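Local coordinates for protein purine nucleoside phosphorylase (Schistosoma mansoni, PDB 5KO5) that probably splits purine nucleosides with phosphate into free base and ribose 1-phosphate, as a member of the phosphorylase superfamily, at residues A167-Q173 and K236-V240; L26-I32 and L108-L114; D130-I134 and L272-W276. All coordinates share one frame. Residue numbers count along the deposited sequence, not the author numbering.

Contact 1: residues A167-Q173 and K236-V240; sequences AYDRLLQ and KVLAV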
loop_
_atom_site.group_PDB
_atom_site.type_symbol
_atom_site.label_atom_id
_atom_site.label_comp_id
_atom_site.label_asym_id
_atom_site.label_seq_id
_atom_site.Cartn_x
_atom_site.Cartn_y
_atom_site.Cartn_z
ATOM N N ALA A 167 1.736 19.121 10.748
ATOM C CA ALA A 167 1.405 17.991 11.609
ATOM C C ALA A 167 2.353 17.894 12.794
ATOM O O ALA A 167 1.933 17.508 13.889
ATOM C CB ALA A 167 1.444 16.700 10.799
ATOM N N TYR A 168 3.622 18.249 12.599
ATOM C CA TYR A 168 4.646 18.198 13.645
ATOM C C TYR A 168 4.962 19.631 14.060
ATOM O O TYR A 168 5.710 20.339 13.381
ATOM C CB TYR A 168 5.880 17.470 13.123
ATOM C CG TYR A 168 5.557 16.076 12.651
ATOM C CD1 TYR A 168 5.504 15.020 13.555
ATOM C CD2 TYR A 168 5.261 15.808 11.316
ATOM C CE1 TYR A 168 5.187 13.732 13.154
ATOM C CE2 TYR A 168 4.939 14.515 10.905
ATOM C CZ TYR A 168 4.898 13.482 11.832
ATOM O OH TYR A 168 4.590 12.200 11.440
ATOM N N ASP A 169 4.394 20.054 15.189
ATOM C CA ASP A 169 4.472 21.446 15.624
ATOM C C ASP A 169 5.919 21.922 15.765
ATOM O O ASP A 169 6.741 21.288 16.430
ATOM C CB ASP A 169 3.736 21.579 16.956
ATOM C CG ASP A 169 3.595 23.014 17.406
ATOM O OD1 ASP A 169 2.622 23.677 16.989
ATOM O OD2 ASP A 169 4.459 23.484 18.170
ATOM N N ARG A 170 6.224 23.064 15.139
ATOM C CA ARG A 170 7.593 23.570 15.155
ATOM C C ARG A 170 8.001 24.041 16.544
ATOM O O ARG A 170 9.118 23.763 16.995
ATOM C CB ARG A 170 7.744 24.698 14.139
ATOM C CG ARG A 170 8.154 24.236 12.754
ATOM C CD ARG A 170 7.102 24.581 11.718
ATOM N NE ARG A 170 7.629 24.460 10.362
ATOM C CZ ARG A 170 7.883 25.490 9.563
ATOM N NH1 ARG A 170 7.645 26.728 9.977
ATOM N NH2 ARG A 170 8.367 25.283 8.346
ATOM N N LEU A 171 7.106 24.743 17.241
ATOM C CA LEU A 171 7.442 25.249 18.568
ATOM C C LEU A 171 7.741 24.114 19.536
ATOM O O LEU A 171 8.622 24.237 20.393
ATOM C CB LEU A 171 6.314 26.128 19.097
ATOM C CG LEU A 171 6.158 27.476 18.398
ATOM C CD1 LEU A 171 5.022 28.279 19.019
ATOM C CD2 LEU A 171 7.462 28.254 18.443
ATOM N N LEU A 172 7.020 23.001 19.421
ATOM C CA LEU A 172 7.289 21.878 20.311
ATOM C C LEU A 172 8.645 21.251 20.017
ATOM O O LEU A 172 9.356 20.835 20.942
ATOM C CB LEU A 172 6.179 20.837 20.200
ATOM C CG LEU A 172 4.782 21.224 20.671
ATOM C CD1 LEU A 172 3.831 20.039 20.527
ATOM C CD2 LEU A 172 4.815 21.702 22.097
ATOM N N GLN A 173 9.009 21.141 18.735
ATOM C CA GLN A 173 10.349 20.672 18.389
ATOM C C GLN A 173 11.408 21.601 18.970
ATOM O O GLN A 173 12.419 21.141 19.509
ATOM C CB GLN A 173 10.509 20.599 16.871
ATOM C CG GLN A 173 9.665 19.540 16.180
ATOM C CD GLN A 173 9.775 19.641 14.672
ATOM O OE1 GLN A 173 10.874 19.623 14.115
ATOM N NE2 GLN A 173 8.637 19.771 14.000
ATOM N N LYS A 236 -2.021 19.200 18.610
ATOM C CA LYS A 236 -0.631 19.400 18.218
ATOM C C LYS A 236 0.192 18.194 18.651
ATOM O O LYS A 236 -0.116 17.546 19.651
ATOM C CB LYS A 236 -0.081 20.669 18.878
ATOM C CG LYS A 236 -0.776 21.943 18.433
ATOM C CD LYS A 236 -0.123 23.157 19.090
ATOM C CE LYS A 236 -0.824 24.443 18.707
ATOM N NZ LYS A 236 -2.219 24.473 19.224
ATOM N N VAL A 237 1.251 17.902 17.901
ATOM C CA VAL A 237 2.021 16.680 18.105
ATOM C C VAL A 237 3.507 16.994 18.198
ATOM O O VAL A 237 4.032 17.793 17.415
ATOM C CB VAL A 237 1.793 15.667 16.963
ATOM C CG1 VAL A 237 2.722 14.465 17.134
ATOM C CG2 VAL A 237 0.353 15.211 16.927
ATOM N N LEU A 238 4.181 16.344 19.151
ATOM C CA LEU A 238 5.630 16.201 19.173
ATOM C C LEU A 238 5.911 14.708 19.113
ATOM O O LEU A 238 5.382 13.953 19.934
ATOM C CB LEU A 238 6.219 16.747 20.476
ATOM C CG LEU A 238 7.711 16.458 20.640
ATOM C CD1 LEU A 238 8.542 17.242 19.624
ATOM C CD2 LEU A 238 8.162 16.775 22.056
ATOM N N ALA A 239 6.709 14.277 18.137
ATOM C CA ALA A 239 7.037 12.868 17.975
ATOM C C ALA A 239 8.546 12.732 17.936
ATOM O O ALA A 239 9.211 13.445 17.180
ATOM C CB ALA A 239 6.436 12.318 16.678
ATOM N N VAL A 240 9.087 11.819 18.748
ATOM C CA VAL A 240 10.528 11.639 18.879
ATOM C C VAL A 240 10.854 10.169 18.662
ATOM O O VAL A 240 10.274 9.302 19.321
ATOM C CB VAL A 240 11.021 12.097 20.265
ATOM C CG1 VAL A 240 12.521 11.839 20.408
ATOM C CG2 VAL A 240 10.684 13.566 20.471
HETATM O O HOH W 1 1.398 19.652 15.607
HETATM O O HOH W 2 6.577 18.667 16.954
#

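Contact 2: residues L26-I32 and L108-L114; sequences LPDIGII and LGVRVLL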
loop_
_atom_site.group_PDB
_atom_site.type_symbol
_atom_site.label_atom_id
_atom_site.label_comp_id
_atom_site.label_asym_id
_atom_site.label_seq_id
_atom_site.Cartn_x
_atom_site.Cartn_y
_atom_site.Cartn_z
ATOM N N LEU A 26 -9.129 15.792 34.186
ATOM C CA LEU A 26 -9.356 16.419 32.887
ATOM C C LEU A 26 -8.006 16.702 32.243
ATOM O O LEU A 26 -7.370 17.720 32.554
ATOM C CB LEU A 26 -10.160 17.712 33.045
ATOM C CG LEU A 26 -11.620 17.496 33.461
ATOM C CD1 LEU A 26 -12.356 18.820 33.589
ATOM C CD2 LEU A 26 -12.328 16.580 32.468
ATOM N N PRO A 27 -7.528 15.845 31.345
ATOM C CA PRO A 27 -6.149 15.971 30.863
ATOM C C PRO A 27 -6.022 17.027 29.776
ATOM O O PRO A 27 -6.918 17.209 28.946
ATOM C CB PRO A 27 -5.860 14.579 30.289
ATOM C CG PRO A 27 -7.209 14.124 29.788
ATOM C CD PRO A 27 -8.228 14.692 30.750
ATOM N N ASP A 28 -4.879 17.718 29.784
ATOM C CA ASP A 28 -4.520 18.666 28.735
ATOM C C ASP A 28 -3.531 18.082 27.740
ATOM O O ASP A 28 -3.400 18.607 26.625
ATOM C CB ASP A 28 -3.886 19.926 29.350
ATOM C CG ASP A 28 -4.842 20.697 30.247
ATOM O OD1 ASP A 28 -6.060 20.718 29.969
ATOM O OD2 ASP A 28 -4.365 21.293 31.234
ATOM N N ILE A 29 -2.837 17.015 28.121
ATOM C CA ILE A 29 -1.747 16.442 27.348
ATOM C C ILE A 29 -1.965 14.940 27.266
ATOM O O ILE A 29 -2.354 14.303 28.250
ATOM C CB ILE A 29 -0.398 16.753 28.038
ATOM C CG1 ILE A 29 -0.154 18.260 28.048
ATOM C CG2 ILE A 29 0.739 16.041 27.353
ATOM C CD1 ILE A 29 0.744 18.718 29.185
ATOM N N GLY A 30 -1.730 14.376 26.087
ATOM C CA GLY A 30 -1.766 12.942 25.887
ATOM C C GLY A 30 -0.369 12.434 25.601
ATOM O O GLY A 30 0.469 13.156 25.054
ATOM N N ILE A 31 -0.097 11.193 26.001
ATOM C CA ILE A 31 1.205 10.586 25.728
ATOM C C ILE A 31 1.027 9.159 25.220
ATOM O O ILE A 31 0.183 8.397 25.708
ATOM C CB ILE A 31 2.213 10.680 26.902
ATOM C CG1 ILE A 31 1.805 9.804 28.069
ATOM C CG2 ILE A 31 2.375 12.117 27.403
ATOM C CD1 ILE A 31 2.834 9.791 29.197
ATOM N N ILE A 32 1.831 8.800 24.226
ATOM C CA ILE A 32 1.899 7.443 23.700
ATOM C C ILE A 32 3.378 7.113 23.615
ATOM O O ILE A 32 4.151 7.869 23.019
ATOM C CB ILE A 32 1.222 7.338 22.319
ATOM C CG1 ILE A 32 -0.274 7.668 22.418
ATOM C CG2 ILE A 32 1.433 5.964 21.708
ATOM C CD1 ILE A 32 -0.980 7.779 21.068
ATOM N N LEU A 108 -11.693 14.423 25.838
ATOM C CA LEU A 108 -11.285 14.630 27.224
ATOM C C LEU A 108 -10.613 15.973 27.443
ATOM O O LEU A 108 -10.464 16.388 28.600
ATOM C CB LEU A 108 -10.340 13.518 27.688
ATOM C CG LEU A 108 -10.937 12.117 27.837
ATOM C CD1 LEU A 108 -9.841 11.089 28.088
ATOM C CD2 LEU A 108 -11.997 12.083 28.937
ATOM N N GLY A 109 -10.212 16.657 26.378
ATOM C CA GLY A 109 -9.585 17.956 26.476
ATOM C C GLY A 109 -8.131 18.018 26.046
ATOM O O GLY A 109 -7.504 19.072 26.218
ATOM N N VAL A 110 -7.573 16.930 25.505
ATOM C CA VAL A 110 -6.168 16.924 25.118
ATOM C C VAL A 110 -5.932 17.928 24.003
ATOM O O VAL A 110 -6.648 17.942 22.993
ATOM C CB VAL A 110 -5.729 15.509 24.710
ATOM C CG1 VAL A 110 -4.383 15.542 23.978
ATOM C CG2 VAL A 110 -5.659 14.614 25.944
ATOM N N ARG A 111 -4.926 18.788 24.192
ATOM C CA ARG A 111 -4.509 19.732 23.167
ATOM C C ARG A 111 -3.150 19.421 22.565
ATOM O O ARG A 111 -2.869 19.886 21.456
ATOM C CB ARG A 111 -4.475 21.159 23.734
ATOM C CG ARG A 111 -5.844 21.727 24.068
ATOM C CD ARG A 111 -5.742 23.200 24.442
ATOM N NE ARG A 111 -4.971 23.408 25.665
ATOM C CZ ARG A 111 -5.500 23.405 26.884
ATOM N NH1 ARG A 111 -6.800 23.200 27.044
ATOM N NH2 ARG A 111 -4.729 23.606 27.947
ATOM N N VAL A 112 -2.312 18.648 23.257
ATOM C CA VAL A 112 -0.976 18.294 22.793
ATOM C C VAL A 112 -0.782 16.806 23.030
ATOM O O VAL A 112 -1.064 16.313 24.128
ATOM C CB VAL A 112 0.102 19.087 23.552
ATOM C CG1 VAL A 112 1.498 18.592 23.180
ATOM C CG2 VAL A 112 -0.043 20.581 23.272
ATOM N N LEU A 113 -0.307 16.104 22.002
ATOM C CA LEU A 113 0.003 14.681 22.069
ATOM C C LEU A 113 1.509 14.511 21.909
ATOM O O LEU A 113 2.087 14.986 20.923
ATOM C CB LEU A 113 -0.745 13.934 20.967
ATOM C CG LEU A 113 -0.442 12.442 20.811
ATOM C CD1 LEU A 113 -0.710 11.671 22.110
ATOM C CD2 LEU A 113 -1.286 11.897 19.672
ATOM N N LEU A 114 2.138 13.850 22.881
ATOM C CA LEU A 114 3.567 13.554 22.862
ATOM C C LEU A 114 3.740 12.075 22.555
ATOM O O LEU A 114 3.114 11.236 23.209
ATOM C CB LEU A 114 4.194 13.847 24.230
ATOM C CG LEU A 114 3.962 15.252 24.796
ATOM C CD1 LEU A 114 4.627 15.411 26.168
ATOM C CD2 LEU A 114 4.442 16.339 23.822
HETATM O O HOH W 3 -9.299 18.645 29.868
HETATM O O HOH W 4 -7.833 21.130 27.836
#

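Contact 3: residues D130-I134 and L272-W276; sequences DFVLI and LLQMW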
loop_
_atom_site.group_PDB
_atom_site.type_symbol
_atom_site.label_atom_id
_atom_site.label_comp_id
_atom_site.label_asym_id
_atom_site.label_seq_id
_atom_site.Cartn_x
_atom_site.Cartn_y
_atom_site.Cartn_z
ATOM N N ASP A 130 20.710 7.664 19.371
ATOM C CA ASP A 130 20.376 9.047 19.065
ATOM C C ASP A 130 18.863 9.241 19.113
ATOM O O ASP A 130 18.085 8.290 19.025
ATOM C CB ASP A 130 20.869 9.432 17.665
ATOM C CG ASP A 130 22.385 9.630 17.591
ATOM O OD1 ASP A 130 23.061 9.673 18.642
ATOM O OD2 ASP A 130 22.905 9.758 16.459
ATOM N N PHE A 131 18.450 10.496 19.252
ATOM C CA PHE A 131 17.046 10.880 19.196
ATOM C C PHE A 131 16.815 11.707 17.940
ATOM O O PHE A 131 17.646 12.547 17.580
ATOM C CB PHE A 131 16.650 11.731 20.401
ATOM C CG PHE A 131 16.865 11.060 21.722
ATOM C CD1 PHE A 131 16.069 9.992 22.111
ATOM C CD2 PHE A 131 17.845 11.511 22.588
ATOM C CE1 PHE A 131 16.265 9.376 23.346
ATOM C CE2 PHE A 131 18.042 10.904 23.818
ATOM C CZ PHE A 131 17.250 9.836 24.194
ATOM N N VAL A 132 15.677 11.487 17.286
ATOM C CA VAL A 132 15.282 12.281 16.126
ATOM C C VAL A 132 13.944 12.955 16.407
ATOM O O VAL A 132 12.930 12.275 16.626
ATOM C CB VAL A 132 15.232 11.438 14.845
ATOM C CG1 VAL A 132 14.758 12.292 13.677
ATOM C CG2 VAL A 132 16.609 10.849 14.559
ATOM N N LEU A 133 13.948 14.288 16.424
ATOM C CA LEU A 133 12.704 15.046 16.430
ATOM C C LEU A 133 12.086 14.930 15.043
ATOM O O LEU A 133 12.694 15.342 14.052
ATOM C CB LEU A 133 12.980 16.513 16.765
ATOM C CG LEU A 133 13.791 16.760 18.036
ATOM C CD1 LEU A 133 14.057 18.247 18.222
ATOM C CD2 LEU A 133 13.086 16.175 19.253
ATOM N N ILE A 134 10.897 14.356 14.959
ATOM C CA ILE A 134 10.289 14.123 13.655
ATOM C C ILE A 134 9.678 15.420 13.143
ATOM O O ILE A 134 8.885 16.064 13.837
ATOM C CB ILE A 134 9.258 12.992 13.733
ATOM C CG1 ILE A 134 9.974 11.700 14.117
ATOM C CG2 ILE A 134 8.538 12.834 12.375
ATOM C CD1 ILE A 134 9.037 10.578 14.492
ATOM N N LEU A 272 16.863 8.776 30.499
ATOM C CA LEU A 272 17.078 10.100 29.924
ATOM C C LEU A 272 15.830 10.592 29.204
ATOM O O LEU A 272 15.442 11.758 29.342
ATOM C CB LEU A 272 18.266 10.062 28.967
ATOM C CG LEU A 272 18.621 11.389 28.286
ATOM C CD1 LEU A 272 18.972 12.462 29.315
ATOM C CD2 LEU A 272 19.749 11.206 27.288
ATOM N N LEU A 273 15.176 9.710 28.445
ATOM C CA LEU A 273 13.970 10.107 27.734
ATOM C C LEU A 273 12.845 10.457 28.702
ATOM O O LEU A 273 12.085 11.402 28.458
ATOM C CB LEU A 273 13.558 8.988 26.785
ATOM C CG LEU A 273 12.360 9.269 25.890
ATOM C CD1 LEU A 273 12.631 10.442 24.962
ATOM C CD2 LEU A 273 12.028 8.022 25.087
ATOM N N GLN A 274 12.735 9.726 29.814
ATOM C CA GLN A 274 11.717 10.059 30.805
ATOM C C GLN A 274 11.959 11.444 31.389
ATOM O O GLN A 274 11.031 12.251 31.524
ATOM C CB GLN A 274 11.692 9.026 31.930
ATOM C CG GLN A 274 10.632 9.383 32.969
ATOM C CD GLN A 274 10.918 8.844 34.356
ATOM O OE1 GLN A 274 12.018 8.374 34.646
ATOM N NE2 GLN A 274 9.916 8.908 35.227
ATOM N N MET A 275 13.208 11.725 31.769
ATOM C CA MET A 275 13.544 13.037 32.310
ATOM C C MET A 275 13.244 14.128 31.287
ATOM O O MET A 275 12.674 15.172 31.623
ATOM C CB MET A 275 15.024 13.038 32.725
ATOM C CG MET A 275 15.487 14.245 33.525
ATOM S SD MET A 275 15.721 15.713 32.510
ATOM C CE MET A 275 16.732 15.069 31.215
ATOM N N TRP A 276 13.598 13.884 30.027
ATOM C CA TRP A 276 13.387 14.873 28.977
ATOM C C TRP A 276 11.906 15.178 28.814
ATOM O O TRP A 276 11.492 16.346 28.799
ATOM C CB TRP A 276 13.940 14.293 27.681
ATOM C CG TRP A 276 14.071 15.229 26.531
ATOM C CD1 TRP A 276 13.988 16.597 26.551
ATOM C CD2 TRP A 276 14.368 14.864 25.185
ATOM N NE1 TRP A 276 14.196 17.099 25.284
ATOM C CE2 TRP A 276 14.436 16.054 24.429
ATOM C CE3 TRP A 276 14.576 13.638 24.538
ATOM C CZ2 TRP A 276 14.698 16.054 23.057
ATOM C CZ3 TRP A 276 14.841 13.637 23.181
ATOM C CH2 TRP A 276 14.900 14.839 22.453
#

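Contact 1: residues A167-Q173 and K236-V240
Here an Asp-capped helix start is laid along strand 236-240 of the central sheet of this α/β phosphorylase fold. The run opens with A167: a water lies 2.8 Å from A167 O and accepts from V237 N (2.9 Å). Y168 sets the edge of its ring against the sheet, CE1 4.0 Å from A239 CB, while its hydroxyl bonds to H137. D169 does two jobs. Its N donates to V237 O (3.2 Å), tying the backbones together, and its OD2 accepts from L172 N (2.9 Å), the N-cap bond that starts helix 170-182. R170 points away and forms a salt bridge with D254 of a neighbouring subunit. Almost a turn beyond D169, L172 points back to the strand, its CD1 4.1 Å from L238 CB. Q173 closes the turn: its N bonds D169 O at 3.2 Å, its CG packs 4.3 Å from L238 CD1, and its NE2 makes a weak 3.0 Å hydrogen bond to Y168 O.

Contact 2: residues L26-I32 and L108-L114
Two parallel strands run side by side here, and the backbone between them is almost fully accounted for. G30 N donates to V112 O (2.8 Å), L114 N to G30 O (2.8 Å) and I32 N to L114 O (2.9 Å). The ladder is extended backward by R111 N, which gives a nearly straight bond to D28 O (2.9 Å). I29 and I31 turn their backbone groups the other way, to V81 and M83.

Before the strands begin, water takes over. P27 O and G109 O, both acceptors, sit 3.4 Å apart without bonding. One water donates to P27 O (2.9 Å) and L108 O (2.8 Å), a second to G109 O (2.6 Å) and D28 OD1 (2.8 Å). D28 OD2 has its own partner in a salt bridge to R78. Towards R111 there is only a long attraction of charges, OD1 to NH2 at 3.8 Å, with no N-H aimed at the oxygen.

G109, at positive phi, ends helix 95-108 in a Schellman motif and turns the chain into strand 112-121. That helix is the crossover of a β-α-β unit from strand 78-84, and strand 29-32 lies between the unit's two strands. Helix 95-108 packs on the L113 and I32 side through M105 and I102; helix 259-283 packs on the I29 and L114 side through I281.

Contact 3: residues D130-I134 and L272-W276
F131 is the bump in this contact. Its CA-to-CB bond points at the helix, and its ring pushes into a hollow walled by L272, L273 and W276, two adjacent residues and one a turn later. At the ring's edge sits L272, its CD2 3.9 Å from F131 CE2. L273 closes in obliquely, CD1 4.1 Å from F131 CE1. Over one face of the phenyl comes W276, with CZ3 only 3.6 Å from F131 CG. The phenyl and the six-membered ring of W276 have centroids 5.1 Å apart and planes inclined at 59°, so the indole meets the phenyl at a slant.

Large side chains bridge the gap between backbones that stay far apart: the axes of strand 131-134 and helix 272-276 come no closer than 12.6 Å and cross at -38°. This is the layered packing of an α/β fold, in which the long C-terminal helix 259-283 lies against the central mixed sheet. Strand 131-139 runs there between strands 189-196 and 236-246.

W276 is a bump in its turn, its indole fitting between F131 and L133 on the strand side. The far end of the ring reaches L133, whose CD2 lies 3.9 Å from W276 CH2, and L133 also touches V240 and A176. Beyond the strand, the indole packs on V189 and I179 and meets F185 edge-to-face, while W276 NE1 donates to the carbonyl oxygen of A176.

In the fold
All three contacts are largely buried and reach one mixed sheet, but they use different chemistry. Contact 2 is strand against strand, dominated by backbone hydrogen bonds, with water and charge confined to its partly exposed start. Contact 3 is helix against sheet, made purely by apolar and aromatic side chains. Contact 1 mixes the two, and R170 takes it to the subunit interface. It also sits between the others: K236 N and O bond to R111 O and L113 N of contact 2, and A239 O to I134 N of contact 3. Contacts 2 and 3 do not touch, yet helix 259-283, one side of contact 3, also packs on L238 of contact 1 and L114 of contact 2.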